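Local coordinates for protein phytase (PDB 2GFI) that probably hydrolyses phytate (inositol hexakisphosphate), releasing phosphate from its 3-position, as an acid phosphatase of the histidine acid phosphatase family, at residues Lys120-Pro124 with Lys125-Ser129; Ile130-Gly133 with Thr134-Ala137. All coordinates share one frame; numbering follows the deposited sequence.

Overall arrangement
Both contacts are local and follow each other in series, without nesting or crossing. The chain leaves helix 77-91 and reaches interaction 1, where residues 120-124 run into a tight turn that closes within 125-129. Interaction 2 follows directly: residues 130-133 lead into helix 133-148 and its first turn. The two centres lie about 8 Å apart. The chain doubles back, so Thr122 OG1 meets Gly133 N at 3.0 Å and Thr122 O meets Thr134 N at 3.1 Å, both probable hydrogen bonds. Thr134 OG1 also packs on Ser123 CA. These ties fasten the loop to the start of the helix, close to the predicted nucleophile His70.

Interaction 1: residues Lys120-Pro124 with Lys125-Ser129; sequences KETSP and KNSDS
Ser123 OG receives two backbone N-H groups, from Lys125 N at 3.0 Å and Asn126 N at 3.2 Å. The first closes an ST turn. The Ser123 chi1 of 70° sets OG between the backbone N and the carbonyl carbon of Ser123, facing the turn that follows. Asn126 N also bonds to Ser123 O, from well above the carbonyl plane, and closes a beta turn of type I shape through Pro124 and Lys125.

The Asn126 amide reaches back to the incoming chain. ND2 gives a nearly straight bond to Glu121 O at 2.7 Å, and the donor lies in that carbonyl plane. On the other branch, OD1 takes Ser123 N at 2.9 Å, from above the plane of its own C=O. Two bonds to the backbone thus fix the rotation of the amide. With a leucine in this place, Glu121 O and Ser123 N would probably lose their mates and the bend would be held less firmly.

Further on, Ser127 CB packs against Ser123 O at 3.1 Å. Ser127 OG comes alongside Thr122 CB, accepts Ser129 N in a second ST turn and bonds to Val265 O.

Around the turn, the Lys125 chain runs out extended to a salt bridge with Asp183 of the second subunit. The Glu121 side chain leaves in a different direction, to about 4 Å from that of His70, the predicted nucleophile, and packs on Arg167 and Gln170 of helix 166-180, while Ser123 and Pro124 lie against Thr134 of helix 133-148.

Interaction 2: residues Ile130-Gly133 with Thr134-Ala137; sequences IYAG and TTDA
Ala132 O accepts Asp136 N at 3.1 Å, and Gly133 O accepts Ala137 N at 3.0 Å. These two bonds, each spanning four residues, open helix 133-148. Both are fairly straight, with N-H...O angles of 164° and 156°. Ala132 is the N-cap: its backbone is still extended, and the helical turn starts at Gly133. Alanine brings no capping side chain; Thr122, from the preceding loop, meets the N-H groups of Gly133 and Thr134 instead.

Two side chains of this turn, Thr135 and Asp136, come back on the chain that enters it. Thr135 lies over Ala132, with its CB 3.6 Å from Ala132 O and its OG1 3.8 Å from Ala132 CB. OG1 is turned there because it stands beside the backbone N of Thr135 (chi1 -64°). Asp136 CB rests on two carbonyl oxygens, those of Ala132 and Gly133. Beyond it the carboxylate makes a salt bridge through OD1 to Arg374, which probably offsets the closeness of OD2 to the Glu72 carboxylate.

Helix 166-180 packs against this turn: Thr134 touches Gln170 and Tyr174, and Ala137 touches Thr171 and Tyr174. Thr135 packs on Ile142 of the second subunit, Ile130 on Ala21 of the third and Tyr131 on Gln14 of the fourth. Ahead of the cap, Ile130 CG1 lies over the centre of the Tyr131 ring, 3.7 Å above its plane.

Interaction 1: residues Lys120-Pro124 with Lys125-Ser129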
ATOM      1  N   LYS A 120      -5.139  28.556  14.840  1.00 22.58           N
ATOM      2  CA  LYS A 120      -6.146  28.346  13.792  1.00 22.73           C
ATOM      3  C   LYS A 120      -6.040  26.960  13.198  1.00 21.81           C
ATOM      4  O   LYS A 120      -4.952  26.371  13.133  1.00 21.80           O
ATOM      5  CB  LYS A 120      -5.969  29.334  12.631  1.00 22.46           C
ATOM      6  CG  LYS A 120      -5.932  30.825  12.995  1.00 24.66           C
ATOM      7  CD  LYS A 120      -7.202  31.341  13.628  1.00 25.26           C
ATOM      8  CE  LYS A 120      -7.250  32.881  13.559  1.00 23.32           C
ATOM      9  NZ  LYS A 120      -6.335  33.427  14.603  1.00 23.43           N
ATOM     10  N   GLU A 121      -7.167  26.473  12.700  1.00 21.21           N
ATOM     11  CA  GLU A 121      -7.176  25.285  11.867  1.00 20.16           C
ATOM     12  C   GLU A 121      -6.307  25.551  10.673  1.00 19.63           C
ATOM     13  O   GLU A 121      -6.315  26.657  10.128  1.00 20.54           O
ATOM     14  CB  GLU A 121      -8.612  25.005  11.381  1.00 20.65           C
ATOM     15  CG  GLU A 121      -9.533  24.438  12.451  1.00 19.36           C
ATOM     16  CD  GLU A 121      -9.039  23.079  12.884  1.00 21.38           C
ATOM     17  OE1 GLU A 121      -9.261  22.118  12.125  1.00 21.04           O
ATOM     18  OE2 GLU A 121      -8.407  22.974  13.975  1.00 24.56           O
ATOM     19  N   THR A 122      -5.548  24.557  10.244  1.00 19.03           N
ATOM     20  CA  THR A 122      -4.966  24.622   8.895  1.00 18.22           C
ATOM     21  C   THR A 122      -6.119  24.336   7.928  1.00 18.31           C
ATOM     22  O   THR A 122      -7.024  23.547   8.236  1.00 17.59           O
ATOM     23  CB  THR A 122      -3.887  23.575   8.750  1.00 18.39           C
ATOM     24  OG1 THR A 122      -4.321  22.378   9.436  1.00 18.28           O
ATOM     25  CG2 THR A 122      -2.562  24.027   9.497  1.00 16.79           C
ATOM     26  N   SER A 123      -6.083  24.963   6.770  1.00 17.84           N
ATOM     27  CA  SER A 123      -7.151  24.838   5.805  1.00 18.79           C
ATOM     28  C   SER A 123      -6.512  25.063   4.459  1.00 18.94           C
ATOM     29  O   SER A 123      -5.391  25.512   4.416  1.00 19.02           O
ATOM     30  CB  SER A 123      -8.199  25.937   6.033  1.00 19.06           C
ATOM     31  OG  SER A 123      -7.626  27.177   5.672  1.00 21.78           O
ATOM     32  N   PRO A 124      -7.198  24.725   3.364  1.00 19.45           N
ATOM     33  CA  PRO A 124      -6.736  25.049   2.029  1.00 19.71           C
ATOM     34  C   PRO A 124      -6.398  26.522   1.866  1.00 20.72           C
ATOM     35  O   PRO A 124      -5.650  26.901   0.986  1.00 20.95           O
ATOM     36  CB  PRO A 124      -7.955  24.701   1.176  1.00 19.65           C
ATOM     37  CG  PRO A 124      -8.557  23.572   1.854  1.00 19.40           C
ATOM     38  CD  PRO A 124      -8.433  23.920   3.325  1.00 19.61           C
ATOM     39  N   LYS A 125      -6.979  27.351   2.724  1.00 22.43           N
ATOM     40  CA  LYS A 125      -6.868  28.802   2.616  1.00 22.60           C
ATOM     41  C   LYS A 125      -5.568  29.338   3.254  1.00 22.20           C
ATOM     42  O   LYS A 125      -4.976  30.287   2.758  1.00 21.98           O
ATOM     43  CB  LYS A 125      -8.126  29.400   3.235  1.00 22.86           C
ATOM     44  CG  LYS A 125      -8.288  30.894   3.177  1.00 23.65           C
ATOM     45  CD  LYS A 125      -9.498  31.234   4.039  1.00 24.58           C
ATOM     46  CE  LYS A 125      -9.953  32.660   3.855  1.00 28.07           C
ATOM     47  NZ  LYS A 125     -11.143  32.864   4.723  1.00 28.44           N
ATOM     48  N   ASN A 126      -5.106  28.706   4.329  1.00 22.16           N
ATOM     49  CA  ASN A 126      -3.945  29.205   5.043  1.00 21.65           C
ATOM     50  C   ASN A 126      -2.750  28.231   5.026  1.00 22.31           C
ATOM     51  O   ASN A 126      -1.727  28.435   5.721  1.00 22.16           O
ATOM     52  CB  ASN A 126      -4.349  29.622   6.469  1.00 21.39           C
ATOM     53  CG  ASN A 126      -4.700  28.423   7.361  1.00 21.37           C
ATOM     54  OD1 ASN A 126      -4.345  27.300   7.036  1.00 22.13           O
ATOM     55  ND2 ASN A 126      -5.402  28.660   8.483  1.00 18.98           N
ATOM     56  N   SER A 127      -2.862  27.201   4.191  1.00 22.33           N
ATOM     57  CA  SER A 127      -1.986  26.066   4.259  1.00 23.00           C
ATOM     58  C   SER A 127      -1.986  25.288   2.953  1.00 23.72           C
ATOM     59  O   SER A 127      -3.025  25.174   2.306  1.00 23.99           O
ATOM     60  CB  SER A 127      -2.483  25.145   5.364  1.00 22.85           C
ATOM     61  OG  SER A 127      -1.592  24.073   5.544  1.00 24.14           O
ATOM     62  N   ASP A 128      -0.834  24.735   2.571  1.00 24.45           N
ATOM     63  CA  ASP A 128      -0.777  23.900   1.366  1.00 25.83           C
ATOM     64  C   ASP A 128      -0.644  22.410   1.732  1.00 24.25           C
ATOM     65  O   ASP A 128      -0.300  21.567   0.916  1.00 24.58           O
ATOM     66  CB  ASP A 128       0.321  24.393   0.418  1.00 27.54           C
ATOM     67  CG  ASP A 128       1.661  23.879   0.788  1.00 31.24           C
ATOM     68  OD1 ASP A 128       1.838  23.377   1.924  1.00 36.40           O
ATOM     69  OD2 ASP A 128       2.628  23.915  -0.004  1.00 39.60           O
ATOM     70  N   SER A 129      -0.961  22.110   2.980  1.00 22.76           N
ATOM     71  CA  SER A 129      -0.846  20.781   3.510  1.00 21.54           C
ATOM     72  C   SER A 129      -2.082  19.941   3.207  1.00 20.73           C
ATOM     73  O   SER A 129      -3.207  20.358   3.433  1.00 21.49           O
ATOM     74  CB  SER A 129      -0.693  20.866   5.011  1.00 20.62           C
ATOM     75  OG  SER A 129      -0.476  19.587   5.513  1.00 19.56           O
TER

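Interaction 2: residues Ile130-Gly133 with Thr134-Ala137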
ATOM      1  N   ILE A 130      -1.875  18.738   2.701  1.00 20.01           N
ATOM      2  CA  ILE A 130      -2.990  17.783   2.578  1.00 18.85           C
ATOM      3  C   ILE A 130      -3.595  17.442   3.941  1.00 18.12           C
ATOM      4  O   ILE A 130      -4.721  16.984   4.006  1.00 18.13           O
ATOM      5  CB  ILE A 130      -2.543  16.506   1.808  1.00 17.75           C
ATOM      6  CG1 ILE A 130      -1.542  15.688   2.640  1.00 18.42           C
ATOM      7  CG2 ILE A 130      -1.966  16.905   0.453  1.00 16.08           C
ATOM      8  CD1 ILE A 130      -1.340  14.308   2.124  1.00 18.27           C
ATOM      9  N   TYR A 131      -2.824  17.653   5.013  1.00 17.50           N
ATOM     10  CA  TYR A 131      -3.241  17.318   6.368  1.00 17.36           C
ATOM     11  C   TYR A 131      -4.077  18.432   7.034  1.00 17.76           C
ATOM     12  O   TYR A 131      -4.287  18.429   8.237  1.00 17.89           O
ATOM     13  CB  TYR A 131      -2.017  16.993   7.209  1.00 16.49           C
ATOM     14  CG  TYR A 131      -1.260  15.806   6.647  1.00 19.33           C
ATOM     15  CD1 TYR A 131      -1.861  14.534   6.583  1.00 15.40           C
ATOM     16  CD2 TYR A 131       0.056  15.950   6.204  1.00 15.31           C
ATOM     17  CE1 TYR A 131      -1.182  13.470   6.090  1.00 16.91           C
ATOM     18  CE2 TYR A 131       0.730  14.915   5.702  1.00 16.24           C
ATOM     19  CZ  TYR A 131       0.129  13.658   5.636  1.00 19.03           C
ATOM     20  OH  TYR A 131       0.854  12.609   5.083  1.00 17.01           O
ATOM     21  N   ALA A 132      -4.568  19.361   6.237  1.00 17.42           N
ATOM     22  CA  ALA A 132      -5.327  20.480   6.760  1.00 18.24           C
ATOM     23  C   ALA A 132      -6.473  20.009   7.633  1.00 17.92           C
ATOM     24  O   ALA A 132      -7.117  18.994   7.363  1.00 18.02           O
ATOM     25  CB  ALA A 132      -5.810  21.374   5.622  1.00 17.45           C
ATOM     26  N   GLY A 133      -6.663  20.728   8.731  1.00 18.66           N
ATOM     27  CA  GLY A 133      -7.638  20.381   9.752  1.00 18.38           C
ATOM     28  C   GLY A 133      -9.036  20.498   9.205  1.00 18.95           C
ATOM     29  O   GLY A 133      -9.916  19.716   9.577  1.00 19.75           O
ATOM     30  N   THR A 134      -9.255  21.456   8.306  1.00 18.59           N
ATOM     31  CA  THR A 134     -10.606  21.700   7.855  1.00 18.92           C
ATOM     32  C   THR A 134     -10.995  20.614   6.858  1.00 18.88           C
ATOM     33  O   THR A 134     -12.138  20.189   6.827  1.00 19.53           O
ATOM     34  CB  THR A 134     -10.757  23.062   7.216  1.00 18.44           C
ATOM     35  OG1 THR A 134      -9.834  23.157   6.124  1.00 18.82           O
ATOM     36  CG2 THR A 134     -10.378  24.178   8.178  1.00 17.48           C
ATOM     37  N   THR A 135     -10.034  20.209   6.035  1.00 18.52           N
ATOM     38  CA  THR A 135     -10.183  19.120   5.075  1.00 17.94           C
ATOM     39  C   THR A 135     -10.536  17.835   5.801  1.00 18.62           C
ATOM     40  O   THR A 135     -11.488  17.135   5.434  1.00 19.52           O
ATOM     41  CB  THR A 135      -8.896  18.985   4.276  1.00 17.64           C
ATOM     42  OG1 THR A 135      -8.698  20.183   3.519  1.00 16.25           O
ATOM     43  CG2 THR A 135      -8.994  17.905   3.242  1.00 16.17           C
ATOM     44  N   ASP A 136      -9.794  17.562   6.860  1.00 19.08           N
ATOM     45  CA  ASP A 136     -10.027  16.429   7.723  1.00 18.87           C
ATOM     46  C   ASP A 136     -11.454  16.449   8.270  1.00 19.57           C
ATOM     47  O   ASP A 136     -12.125  15.423   8.239  1.00 20.38           O
ATOM     48  CB  ASP A 136      -8.998  16.532   8.839  1.00 19.21           C
ATOM     49  CG  ASP A 136      -9.181  15.507   9.934  1.00 19.46           C
ATOM     50  OD1 ASP A 136     -10.089  14.680   9.854  1.00 22.77           O
ATOM     51  OD2 ASP A 136      -8.449  15.458  10.939  1.00 20.94           O
ATOM     52  N   ALA A 137     -11.916  17.604   8.784  1.00 19.15           N
ATOM     53  CA  ALA A 137     -13.258  17.736   9.332  1.00 17.72           C
ATOM     54  C   ALA A 137     -14.308  17.602   8.254  1.00 17.52           C
ATOM     55  O   ALA A 137     -15.282  16.891   8.441  1.00 16.98           O
ATOM     56  CB  ALA A 137     -13.418  19.091  10.107  1.00 17.93           C
TER